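Local atomic coordinates of racemase, putative (Roseobacter denitrificans, PDB entry 3TCS), a protein that binds magnesium and D-alanine in a TIM-barrel site of the mandelate racemase family and may act as a hydro-lyase. Residues 133-138 and 163-168; 139-144 and 333-338; 149-154 and 190-195; 314-319 and 351-356. All blocks are in the same frame, centred on the assembly; numbering follows the deposited sequence.

How the interactions relate
Read from the N terminus, the chain enters the barrel on residues 133-138, runs through loop 139-144 and helix segment 149-154, and returns on 163-168. Interaction 1 closes there, completing one beta-alpha-beta unit. Interaction 3 opens inside it and crosses it, ending at 190-195, where it ties two neighbouring outer helices together. Interaction 2 makes the long closure: 139-144 waits for 333-338, so it crosses interaction 1, encloses interaction 3 and joins the first barrel strand to strand 332-335. Interaction 4 starts within that loop at 314-319 and crosses it to reach 351-356; it follows interactions 1 and 3 in series. Interactions 1 and 2 share D-alanine.

Interaction 1 (133-138 and 163-168); sequences LIRAYA and FTAFKV. With DAL (D-alanine), chain L.
The beta-alpha-beta crossover that runs from strand 132-139 through helix 147-161 to strand 165-169 brings Y137 up to K167 at the D-alanine pocket. The strands are parallel partners: A138 N donates to A165 O (2.9 Å), and A138 O receives K167 N almost straight, at 165°. On one side of the sheet A138 CB sits over a face of the F163 ring, 3.9 Å from its centroid, as a CH-pi contact, and also touches F166 CD1. Y137 and K167 meet on the other side. With Y137 CG placed between the backbone N and the carbonyl carbon (chi1 70°), the tyrosine ring crosses the lysine chain at a slant, CE1 lying 3.6 Å from K167 CB, while Y137 CB presses on A165 CB at 3.4 Å. At the far end of the ring K167 NZ donates to Y137 OH (2.8 Å). Near the start of the pairing, R135 NH2 gives a bent bond to T164 OG1 (3.0 Å), and its salt bridge to D201 holds the same nitrogen from the next strand. A phenylalanine in place of Y137 would probably leave K167 NZ without its hydroxyl acceptor and with one restraint fewer on its position. That amine also pairs with E231, a magnesium ligand, and with E333, and lies 2.8 Å from the D-alanine N, an arrangement consistent with Y137 helping to aim K167 into the pocket.

Interaction 2 (139-144 and 333-338); sequences SSMKRD and EFSIEG. With DAL (D-alanine), chain L.
S139 and S335 stand side by side where the TIM barrel closes, the parallel strand 332-335 lying against the end of strand 132-139. The first shell faces D-alanine. M141 SD is 3.6 Å from the ligand CB, and the methionine methyl, M141 CE, rests on S335 CB at 3.7 Å; both M141 and E333 belong to the D-alanine pocket. S139 OG donates a hydrogen bond to E333 OE2, though the place of that oxygen is less sure, and E333 OE1 accepts from C308 N.

Behind this shell the backbones are stitched together. S139 N donates to F334 O (2.7 Å), and I336 N returns a longer bond to S139 O (3.2 Å). I336 CD1 lies close to S140 CA, on the side where the chain leads on toward helix 147-161.

The outermost layer is built round E337. Its CG, anti to the carbonyl carbon (chi1 -60°), packs 3.5 Å from M141 CG, and the bend at chi2 turns the carboxylate to meet M141 N. K142 passes obliquely by this group, its CE 3.4 Å from E337 OE1, before its amine goes on to a salt bridge with D340. R153 forms a salt bridge with E337 OE2. An alanine in place of E337 would probably leave M141 N without its acceptor and R153 with one carboxylate partner fewer, freeing the loop beside the ligand to shift. M141 N meets E337 OE2 at 2.7 Å with an N-H...O angle of 168°, on the anti side of the carboxylate and 17° out of its plane.

Interaction 3 (149-154 and 190-195); sequences DEAERL and PTMRRE
A151 and M192 mark the closest backbone approach of helices 147-161 and 184-196, neighbours in the outer helical layer of the barrel. The local axes pass 9.4 Å apart and cross at -31°, near enough for a small residue to face the other helix directly.

Apolar contacts make up the interface. A151 CB touches T191 CG2 (3.8 Å) and the aliphatic base of E195, whose CB is 3.7 Å away; the glutamate thus contributes its methylenes here. M192 reaches across to the same alanine. Its side chain is bent at both chi2 (-57°) and chi3 (-67°), which lays SD beside A151 CA at 3.9 Å and turns the terminal methyl onto L154. There M192 CE meets L154 CD1 at 3.5 Å, a close carbon-carbon approach, with the two side chains crossing at about a right angle. V168 of strand 165-169 packs on both residues from the barrel side.

Charged groups pair mainly along their own helices. R153 grips one oxygen of E150 side-on, NE lying 2.8 Å from E150 OE2 and NH2 sharing that oxygen, all nearly in the guanidinium plane. R153 NH2 also pairs with E337, outside the helix. The other oxygen, E150 OE1, accepts from S140 OG in the loop before the helix. On the second helix R194 NE donates to the anti lone pair of E195 OE2 (2.9 Å).

With no hydrogen bond between the two segments, the fit here rests on shape and dispersion, while the neighbouring ion pairs probably offset charges that flank the apolar seam.

Interaction 4 (314-319 and 351-356); sequences VTLFTM and KTPYEI
Y354 reaches from the loop 351-356 to the first turn of helix 314-322, and its side chain can be followed outward. At its base Y354 N donates to T352 OG1 (3.2 Å), an ST turn that shapes the loop. With CG anti to the carbonyl carbon (chi1 -57°), CB sends the ring toward the helix, while P353 folds over one face, its CG 3.6 Å above the ring plane and over the centre. The same proline atom touches L316 CD2 at 4.2 Å. At CD1 the ring edge meets M319 SD (4.1 Å) in a Met-aromatic contact; the sulfur lies 87° off the ring normal, hence in plane with the ring. T315 arrives obliquely next, and its CG2 is 3.6 Å from Y354 CE1. Farther out, CZ lies 3.7 Å from T315 CB. The hydroxyl at the tip accepts from L316 N at 3.0 Å, a bent bond of 136°, with L316 CB 3.4 Å from that oxygen. Y354 OH is also hydrogen-bonded to S312 O, the carbonyl four residues before L316, so the phenol bridges an amide and a carbonyl spaced as in a helical i to i-4 pair. A tyrosine hydroxyl from a distant loop thus binds a first-turn amide, joining helix 314-322, which precedes strand 332-335, to the loop that follows that strand in the enolase-type barrel.

Interaction 1 (133-138 and 163-168)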
# COMPACT_ATOMS: atom_id res chain seq x y z
N LEU B 133 23.67 21.12 -15.51
CA LEU B 133 23.63 21.34 -14.07
C LEU B 133 22.23 21.51 -13.50
O LEU B 133 21.32 21.97 -14.17
CB LEU B 133 24.47 22.57 -13.71
CG LEU B 133 25.95 22.50 -14.10
CD1 LEU B 133 26.58 23.88 -13.95
CD2 LEU B 133 26.65 21.48 -13.22
N ILE B 134 22.08 21.11 -12.24
CA ILE B 134 20.82 21.24 -11.52
C ILE B 134 21.17 21.80 -10.16
O ILE B 134 22.01 21.25 -9.44
CB ILE B 134 20.11 19.88 -11.29
CG1 ILE B 134 19.95 19.12 -12.61
CG2 ILE B 134 18.74 20.11 -10.67
CD1 ILE B 134 21.16 18.29 -13.00
N ARG B 135 20.55 22.92 -9.79
CA ARG B 135 20.82 23.52 -8.50
C ARG B 135 20.32 22.57 -7.42
O ARG B 135 19.23 22.02 -7.54
CB ARG B 135 20.10 24.86 -8.37
CG ARG B 135 20.33 25.55 -7.04
CD ARG B 135 19.41 26.74 -6.90
NE ARG B 135 19.58 27.41 -5.62
CZ ARG B 135 18.70 28.28 -5.12
NH1 ARG B 135 17.61 28.58 -5.81
NH2 ARG B 135 18.93 28.86 -3.95
N ALA B 136 21.10 22.38 -6.36
CA ALA B 136 20.71 21.48 -5.29
C ALA B 136 20.56 22.20 -3.96
O ALA B 136 21.17 23.25 -3.74
CB ALA B 136 21.74 20.38 -5.15
N TYR B 137 19.73 21.65 -3.08
CA TYR B 137 19.59 22.24 -1.76
C TYR B 137 20.12 21.23 -0.75
O TYR B 137 19.82 20.03 -0.86
CB TYR B 137 18.14 22.65 -1.46
CG TYR B 137 17.11 21.56 -1.24
CD1 TYR B 137 16.98 20.93 -0.01
CD2 TYR B 137 16.18 21.25 -2.24
CE1 TYR B 137 15.94 20.01 0.24
CE2 TYR B 137 15.14 20.33 -2.01
CZ TYR B 137 15.02 19.73 -0.77
OH TYR B 137 13.96 18.87 -0.53
N ALA B 138 20.95 21.69 0.18
CA ALA B 138 21.53 20.81 1.19
C ALA B 138 20.41 20.37 2.13
O ALA B 138 19.79 21.19 2.80
CB ALA B 138 22.62 21.52 1.96
N PHE B 163 26.47 25.58 -1.71
CA PHE B 163 25.01 25.49 -1.62
C PHE B 163 24.42 26.85 -1.28
O PHE B 163 25.01 27.61 -0.52
CB PHE B 163 24.60 24.51 -0.51
CG PHE B 163 24.92 23.08 -0.79
CD1 PHE B 163 24.25 22.38 -1.80
CD2 PHE B 163 25.86 22.40 -0.03
CE1 PHE B 163 24.52 21.03 -2.03
CE2 PHE B 163 26.14 21.06 -0.25
CZ PHE B 163 25.47 20.37 -1.26
N THR B 164 23.25 27.15 -1.85
CA THR B 164 22.57 28.42 -1.57
C THR B 164 21.11 28.17 -1.15
O THR B 164 20.28 29.09 -1.17
CB THR B 164 22.58 29.37 -2.79
OG1 THR B 164 21.90 28.76 -3.88
CG2 THR B 164 24.02 29.70 -3.19
N ALA B 165 20.82 26.93 -0.78
CA ALA B 165 19.50 26.52 -0.33
C ALA B 165 19.72 25.42 0.70
O ALA B 165 20.61 24.58 0.53
CB ALA B 165 18.66 26.00 -1.51
N PHE B 166 18.94 25.44 1.78
CA PHE B 166 19.10 24.47 2.86
C PHE B 166 17.76 24.07 3.48
O PHE B 166 16.89 24.92 3.68
CB PHE B 166 19.96 25.09 3.97
CG PHE B 166 21.28 25.62 3.48
CD1 PHE B 166 22.42 24.84 3.56
CD2 PHE B 166 21.35 26.86 2.85
CE1 PHE B 166 23.63 25.28 3.02
CE2 PHE B 166 22.55 27.32 2.31
CZ PHE B 166 23.69 26.52 2.39
N LYS B 167 17.62 22.79 3.81
CA LYS B 167 16.40 22.31 4.45
C LYS B 167 16.71 21.63 5.78
O LYS B 167 17.62 20.80 5.87
CB LYS B 167 15.64 21.33 3.54
CG LYS B 167 14.25 20.96 4.11
CD LYS B 167 13.36 20.24 3.09
CE LYS B 167 13.70 18.76 2.97
NZ LYS B 167 12.83 18.10 1.93
N VAL B 168 15.96 21.99 6.82
CA VAL B 168 16.15 21.41 8.14
C VAL B 168 14.82 20.81 8.59
O VAL B 168 13.84 20.84 7.84
CB VAL B 168 16.64 22.46 9.17
CG1 VAL B 168 18.00 23.00 8.74
CG2 VAL B 168 15.63 23.59 9.30
N DAL L . 12.07 15.39 2.12
CA DAL L . 12.71 14.84 3.33
CB DAL L . 14.02 14.15 2.97
C DAL L . 11.80 13.85 3.97
O DAL L . 10.72 14.18 4.34
O HOH W 1 22.39 25.62 -4.17

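Interaction 2 (139-144 and 333-338)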
# COMPACT_ATOMS: atom_id res chain seq x y z
N SER B 139 20.16 19.07 2.17
CA SER B 139 19.08 18.56 2.99
C SER B 139 19.54 17.79 4.23
O SER B 139 20.21 16.77 4.13
CB SER B 139 18.18 17.67 2.12
OG SER B 139 16.96 17.36 2.77
N SER B 140 19.18 18.31 5.40
CA SER B 140 19.50 17.67 6.67
C SER B 140 18.37 16.71 7.02
O SER B 140 17.20 17.08 6.89
CB SER B 140 19.65 18.70 7.79
OG SER B 140 19.63 18.04 9.05
N MET B 141 18.71 15.51 7.46
CA MET B 141 17.71 14.50 7.80
C MET B 141 17.49 14.38 9.31
O MET B 141 16.51 13.77 9.76
CB MET B 141 18.15 13.13 7.28
CG MET B 141 18.46 13.08 5.81
SD MET B 141 17.02 13.39 4.80
CE MET B 141 17.79 14.09 3.33
N LYS B 142 18.39 14.96 10.09
CA LYS B 142 18.34 14.86 11.54
C LYS B 142 17.45 15.80 12.33
O LYS B 142 17.22 16.95 11.95
CB LYS B 142 19.77 14.98 12.09
CG LYS B 142 20.70 13.86 11.67
CD LYS B 142 22.10 14.10 12.20
CE LYS B 142 23.01 12.90 11.93
NZ LYS B 142 24.37 13.10 12.49
N ARG B 143 16.96 15.28 13.45
CA ARG B 143 16.15 16.02 14.40
C ARG B 143 16.89 15.96 15.73
O ARG B 143 16.71 16.81 16.61
CB ARG B 143 14.76 15.40 14.55
CG ARG B 143 13.81 15.85 13.47
CD ARG B 143 12.38 15.48 13.79
NE ARG B 143 11.47 16.09 12.84
CZ ARG B 143 11.30 15.69 11.59
NH1 ARG B 143 11.98 14.65 11.12
NH2 ARG B 143 10.48 16.35 10.79
N ASP B 144 17.73 14.94 15.87
CA ASP B 144 18.53 14.77 17.09
C ASP B 144 19.85 15.50 16.92
O ASP B 144 20.93 14.94 17.12
CB ASP B 144 18.79 13.29 17.37
CG ASP B 144 19.27 12.54 16.14
OD1 ASP B 144 20.27 12.96 15.53
OD2 ASP B 144 18.64 11.52 15.79
N GLU B 333 16.75 17.95 -4.18
CA GLU B 333 17.00 17.67 -2.77
C GLU B 333 18.33 16.93 -2.72
O GLU B 333 18.55 15.96 -3.46
CB GLU B 333 15.90 16.79 -2.17
CG GLU B 333 16.25 16.31 -0.77
CD GLU B 333 15.08 15.76 0.01
OE1 GLU B 333 14.14 15.18 -0.59
OE2 GLU B 333 15.09 15.92 1.24
N PHE B 334 19.24 17.38 -1.87
CA PHE B 334 20.54 16.73 -1.80
C PHE B 334 20.94 16.45 -0.35
O PHE B 334 21.30 17.36 0.39
CB PHE B 334 21.60 17.62 -2.46
CG PHE B 334 22.89 16.91 -2.74
CD1 PHE B 334 23.02 16.09 -3.86
CD2 PHE B 334 23.97 17.05 -1.87
CE1 PHE B 334 24.22 15.42 -4.11
CE2 PHE B 334 25.17 16.38 -2.12
CZ PHE B 334 25.29 15.56 -3.24
N SER B 335 20.87 15.18 0.04
CA SER B 335 21.22 14.81 1.40
C SER B 335 22.68 15.12 1.70
O SER B 335 23.56 14.82 0.89
CB SER B 335 21.00 13.31 1.62
OG SER B 335 21.51 12.93 2.89
N ILE B 336 22.94 15.75 2.85
CA ILE B 336 24.32 16.06 3.22
C ILE B 336 24.76 15.25 4.44
O ILE B 336 25.77 15.56 5.06
CB ILE B 336 24.52 17.59 3.46
CG1 ILE B 336 23.40 18.18 4.32
CG2 ILE B 336 24.56 18.32 2.11
CD1 ILE B 336 23.42 17.74 5.77
N GLU B 337 24.02 14.19 4.75
CA GLU B 337 24.36 13.33 5.89
C GLU B 337 25.57 12.47 5.55
O GLU B 337 25.84 12.19 4.38
CB GLU B 337 23.17 12.43 6.26
CG GLU B 337 21.89 13.16 6.65
CD GLU B 337 22.08 14.07 7.86
OE1 GLU B 337 23.05 13.87 8.62
OE2 GLU B 337 21.25 14.98 8.05
N GLY B 338 26.31 12.06 6.57
CA GLY B 338 27.49 11.24 6.36
C GLY B 338 27.23 9.77 6.67
O GLY B 338 26.09 9.38 6.90
N DAL L . 12.07 15.39 2.12
CA DAL L . 12.71 14.84 3.33
CB DAL L . 14.02 14.15 2.97
C DAL L . 11.80 13.85 3.97
O DAL L . 10.72 14.18 4.34

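Interaction 3 (149-154 and 190-195)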
# COMPACT_ATOMS: atom_id res chain seq x y z
N ASP B 149 24.41 23.18 16.24
CA ASP B 149 25.28 22.30 15.47
C ASP B 149 24.80 22.15 14.04
O ASP B 149 25.60 21.97 13.12
CB ASP B 149 25.38 20.92 16.14
CG ASP B 149 26.20 20.96 17.41
OD1 ASP B 149 26.97 21.92 17.57
OD2 ASP B 149 26.09 20.02 18.23
N GLU B 150 23.48 22.21 13.84
CA GLU B 150 22.90 22.10 12.51
C GLU B 150 23.35 23.29 11.66
O GLU B 150 23.81 23.12 10.53
CB GLU B 150 21.37 22.08 12.59
CG GLU B 150 20.68 22.01 11.23
CD GLU B 150 20.63 20.60 10.66
OE1 GLU B 150 19.55 19.96 10.74
OE2 GLU B 150 21.65 20.12 10.12
N ALA B 151 23.20 24.49 12.20
CA ALA B 151 23.59 25.70 11.48
C ALA B 151 25.08 25.67 11.18
O ALA B 151 25.51 26.04 10.10
CB ALA B 151 23.25 26.94 12.31
N GLU B 152 25.87 25.21 12.15
CA GLU B 152 27.32 25.15 11.99
C GLU B 152 27.75 24.25 10.84
O GLU B 152 28.54 24.66 10.00
CB GLU B 152 27.96 24.68 13.31
CG GLU B 152 29.48 24.63 13.29
CD GLU B 152 30.08 24.41 14.67
OE1 GLU B 152 29.66 23.46 15.37
OE2 GLU B 152 30.99 25.18 15.06
N ARG B 153 27.22 23.04 10.78
CA ARG B 153 27.61 22.14 9.70
C ARG B 153 27.09 22.61 8.34
O ARG B 153 27.75 22.43 7.32
CB ARG B 153 27.16 20.70 9.98
CG ARG B 153 25.66 20.45 9.94
CD ARG B 153 25.38 18.94 9.90
NE ARG B 153 23.96 18.63 9.80
CZ ARG B 153 23.47 17.41 9.62
NH1 ARG B 153 24.28 16.36 9.50
NH2 ARG B 153 22.15 17.22 9.54
N LEU B 154 25.91 23.22 8.32
CA LEU B 154 25.35 23.70 7.05
C LEU B 154 26.09 24.94 6.56
O LEU B 154 26.26 25.14 5.35
CB LEU B 154 23.86 23.97 7.20
CG LEU B 154 23.02 22.70 7.46
CD1 LEU B 154 21.54 23.05 7.49
CD2 LEU B 154 23.30 21.69 6.36
N PRO B 190 14.94 30.93 13.58
CA PRO B 190 15.78 32.12 13.53
C PRO B 190 17.27 31.79 13.44
O PRO B 190 18.03 32.52 12.81
CB PRO B 190 15.43 32.86 14.83
CG PRO B 190 14.99 31.75 15.75
CD PRO B 190 14.17 30.87 14.83
N THR B 191 17.67 30.68 14.05
CA THR B 191 19.08 30.27 14.02
C THR B 191 19.59 30.05 12.60
O THR B 191 20.69 30.47 12.26
CB THR B 191 19.32 28.97 14.84
OG1 THR B 191 19.10 29.24 16.23
CG2 THR B 191 20.75 28.48 14.67
N MET B 192 18.79 29.39 11.77
CA MET B 192 19.21 29.16 10.39
C MET B 192 19.34 30.47 9.61
O MET B 192 20.31 30.68 8.88
CB MET B 192 18.23 28.22 9.68
CG MET B 192 18.35 26.76 10.13
SD MET B 192 20.02 26.12 9.89
CE MET B 192 20.09 26.15 8.10
N ARG B 193 18.37 31.36 9.76
CA ARG B 193 18.44 32.63 9.05
C ARG B 193 19.63 33.46 9.53
O ARG B 193 20.34 34.07 8.72
CB ARG B 193 17.15 33.43 9.23
CG ARG B 193 17.21 34.81 8.57
CD ARG B 193 17.59 34.68 7.09
NE ARG B 193 16.48 34.15 6.31
CZ ARG B 193 16.57 33.65 5.09
NH1 ARG B 193 17.75 33.59 4.46
NH2 ARG B 193 15.48 33.20 4.48
N ARG B 194 19.84 33.49 10.84
CA ARG B 194 20.95 34.25 11.40
C ARG B 194 22.30 33.72 10.92
O ARG B 194 23.14 34.48 10.44
CB ARG B 194 20.93 34.20 12.93
CG ARG B 194 22.13 34.88 13.56
CD ARG B 194 22.16 34.74 15.08
NE ARG B 194 22.29 33.35 15.53
CZ ARG B 194 21.33 32.68 16.15
NH1 ARG B 194 20.16 33.25 16.40
NH2 ARG B 194 21.54 31.43 16.55
N GLU B 195 22.49 32.41 11.06
CA GLU B 195 23.75 31.79 10.71
C GLU B 195 24.05 31.61 9.22
O GLU B 195 25.20 31.76 8.81
CB GLU B 195 23.87 30.43 11.41
CG GLU B 195 23.88 30.52 12.94
CD GLU B 195 24.99 31.42 13.46
OE1 GLU B 195 26.14 31.30 12.97
OE2 GLU B 195 24.72 32.23 14.37

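Interaction 4 (314-319 and 351-356)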
# COMPACT_ATOMS: atom_id res chain seq x y z
N VAL B 314 18.46 7.09 -6.25
CA VAL B 314 17.27 7.94 -6.27
C VAL B 314 17.58 9.40 -6.61
O VAL B 314 16.83 10.05 -7.34
CB VAL B 314 16.49 7.84 -4.93
CG1 VAL B 314 17.31 8.42 -3.78
CG2 VAL B 314 15.14 8.52 -5.06
N THR B 315 18.69 9.92 -6.09
CA THR B 315 19.05 11.31 -6.35
C THR B 315 19.43 11.53 -7.82
O THR B 315 19.04 12.54 -8.42
CB THR B 315 20.20 11.76 -5.42
OG1 THR B 315 19.77 11.66 -4.06
CG2 THR B 315 20.58 13.21 -5.70
N LEU B 316 20.16 10.58 -8.40
CA LEU B 316 20.56 10.67 -9.80
C LEU B 316 19.35 10.59 -10.72
O LEU B 316 19.25 11.34 -11.70
CB LEU B 316 21.54 9.55 -10.16
CG LEU B 316 22.08 9.52 -11.59
CD1 LEU B 316 22.74 10.85 -11.94
CD2 LEU B 316 23.08 8.37 -11.74
N PHE B 317 18.42 9.69 -10.41
CA PHE B 317 17.22 9.56 -11.23
C PHE B 317 16.48 10.90 -11.25
O PHE B 317 15.95 11.32 -12.28
CB PHE B 317 16.27 8.50 -10.68
CG PHE B 317 16.85 7.11 -10.63
CD1 PHE B 317 17.87 6.73 -11.50
CD2 PHE B 317 16.34 6.17 -9.74
CE1 PHE B 317 18.36 5.42 -11.49
CE2 PHE B 317 16.82 4.85 -9.73
CZ PHE B 317 17.83 4.48 -10.61
N THR B 318 16.45 11.55 -10.09
CA THR B 318 15.77 12.83 -9.95
C THR B 318 16.49 13.91 -10.75
O THR B 318 15.85 14.77 -11.36
CB THR B 318 15.69 13.24 -8.46
OG1 THR B 318 15.03 12.20 -7.72
CG2 THR B 318 14.90 14.53 -8.30
N MET B 319 17.82 13.86 -10.74
CA MET B 319 18.62 14.82 -11.50
C MET B 319 18.25 14.74 -12.98
O MET B 319 18.07 15.77 -13.64
CB MET B 319 20.11 14.52 -11.31
CG MET B 319 20.66 14.96 -9.96
SD MET B 319 22.22 14.16 -9.54
CE MET B 319 23.23 14.55 -11.01
N LYS B 351 32.30 5.21 -9.38
CA LYS B 351 32.62 6.62 -9.25
C LYS B 351 31.33 7.33 -8.90
O LYS B 351 30.32 7.18 -9.59
CB LYS B 351 33.19 7.16 -10.57
CG LYS B 351 33.60 8.63 -10.50
CD LYS B 351 34.59 8.87 -9.37
CE LYS B 351 34.93 10.35 -9.23
NZ LYS B 351 35.84 10.61 -8.08
N THR B 352 31.35 8.11 -7.82
CA THR B 352 30.16 8.82 -7.39
C THR B 352 29.68 9.82 -8.43
O THR B 352 30.48 10.52 -9.05
CB THR B 352 30.39 9.57 -6.05
OG1 THR B 352 29.16 10.17 -5.62
CG2 THR B 352 31.44 10.67 -6.23
N PRO B 353 28.36 9.89 -8.66
CA PRO B 353 27.82 10.83 -9.63
C PRO B 353 27.35 12.09 -8.90
O PRO B 353 26.75 12.99 -9.49
CB PRO B 353 26.64 10.06 -10.21
CG PRO B 353 26.09 9.38 -8.97
CD PRO B 353 27.36 8.87 -8.28
N TYR B 354 27.67 12.16 -7.61
CA TYR B 354 27.21 13.26 -6.77
C TYR B 354 28.19 14.35 -6.35
O TYR B 354 28.00 14.97 -5.31
CB TYR B 354 26.53 12.67 -5.53
CG TYR B 354 25.39 11.73 -5.87
CD1 TYR B 354 24.38 12.12 -6.75
CD2 TYR B 354 25.32 10.45 -5.32
CE1 TYR B 354 23.32 11.27 -7.06
CE2 TYR B 354 24.26 9.59 -5.63
CZ TYR B 354 23.27 10.01 -6.50
OH TYR B 354 22.22 9.18 -6.80
N GLU B 355 29.22 14.58 -7.15
CA GLU B 355 30.18 15.63 -6.82
C GLU B 355 29.44 16.96 -7.04
O GLU B 355 28.80 17.14 -8.08
CB GLU B 355 31.40 15.56 -7.74
CG GLU B 355 32.26 14.32 -7.55
CD GLU B 355 33.48 14.32 -8.45
OE1 GLU B 355 34.31 15.25 -8.33
OE2 GLU B 355 33.62 13.40 -9.28
N ILE B 356 29.53 17.86 -6.08
CA ILE B 356 28.86 19.16 -6.20
C ILE B 356 29.78 20.25 -6.72
O ILE B 356 30.92 20.38 -6.27
CB ILE B 356 28.27 19.61 -4.83
CG1 ILE B 356 27.17 18.64 -4.39
CG2 ILE B 356 27.70 21.02 -4.94
CD1 ILE B 356 25.93 18.68 -5.26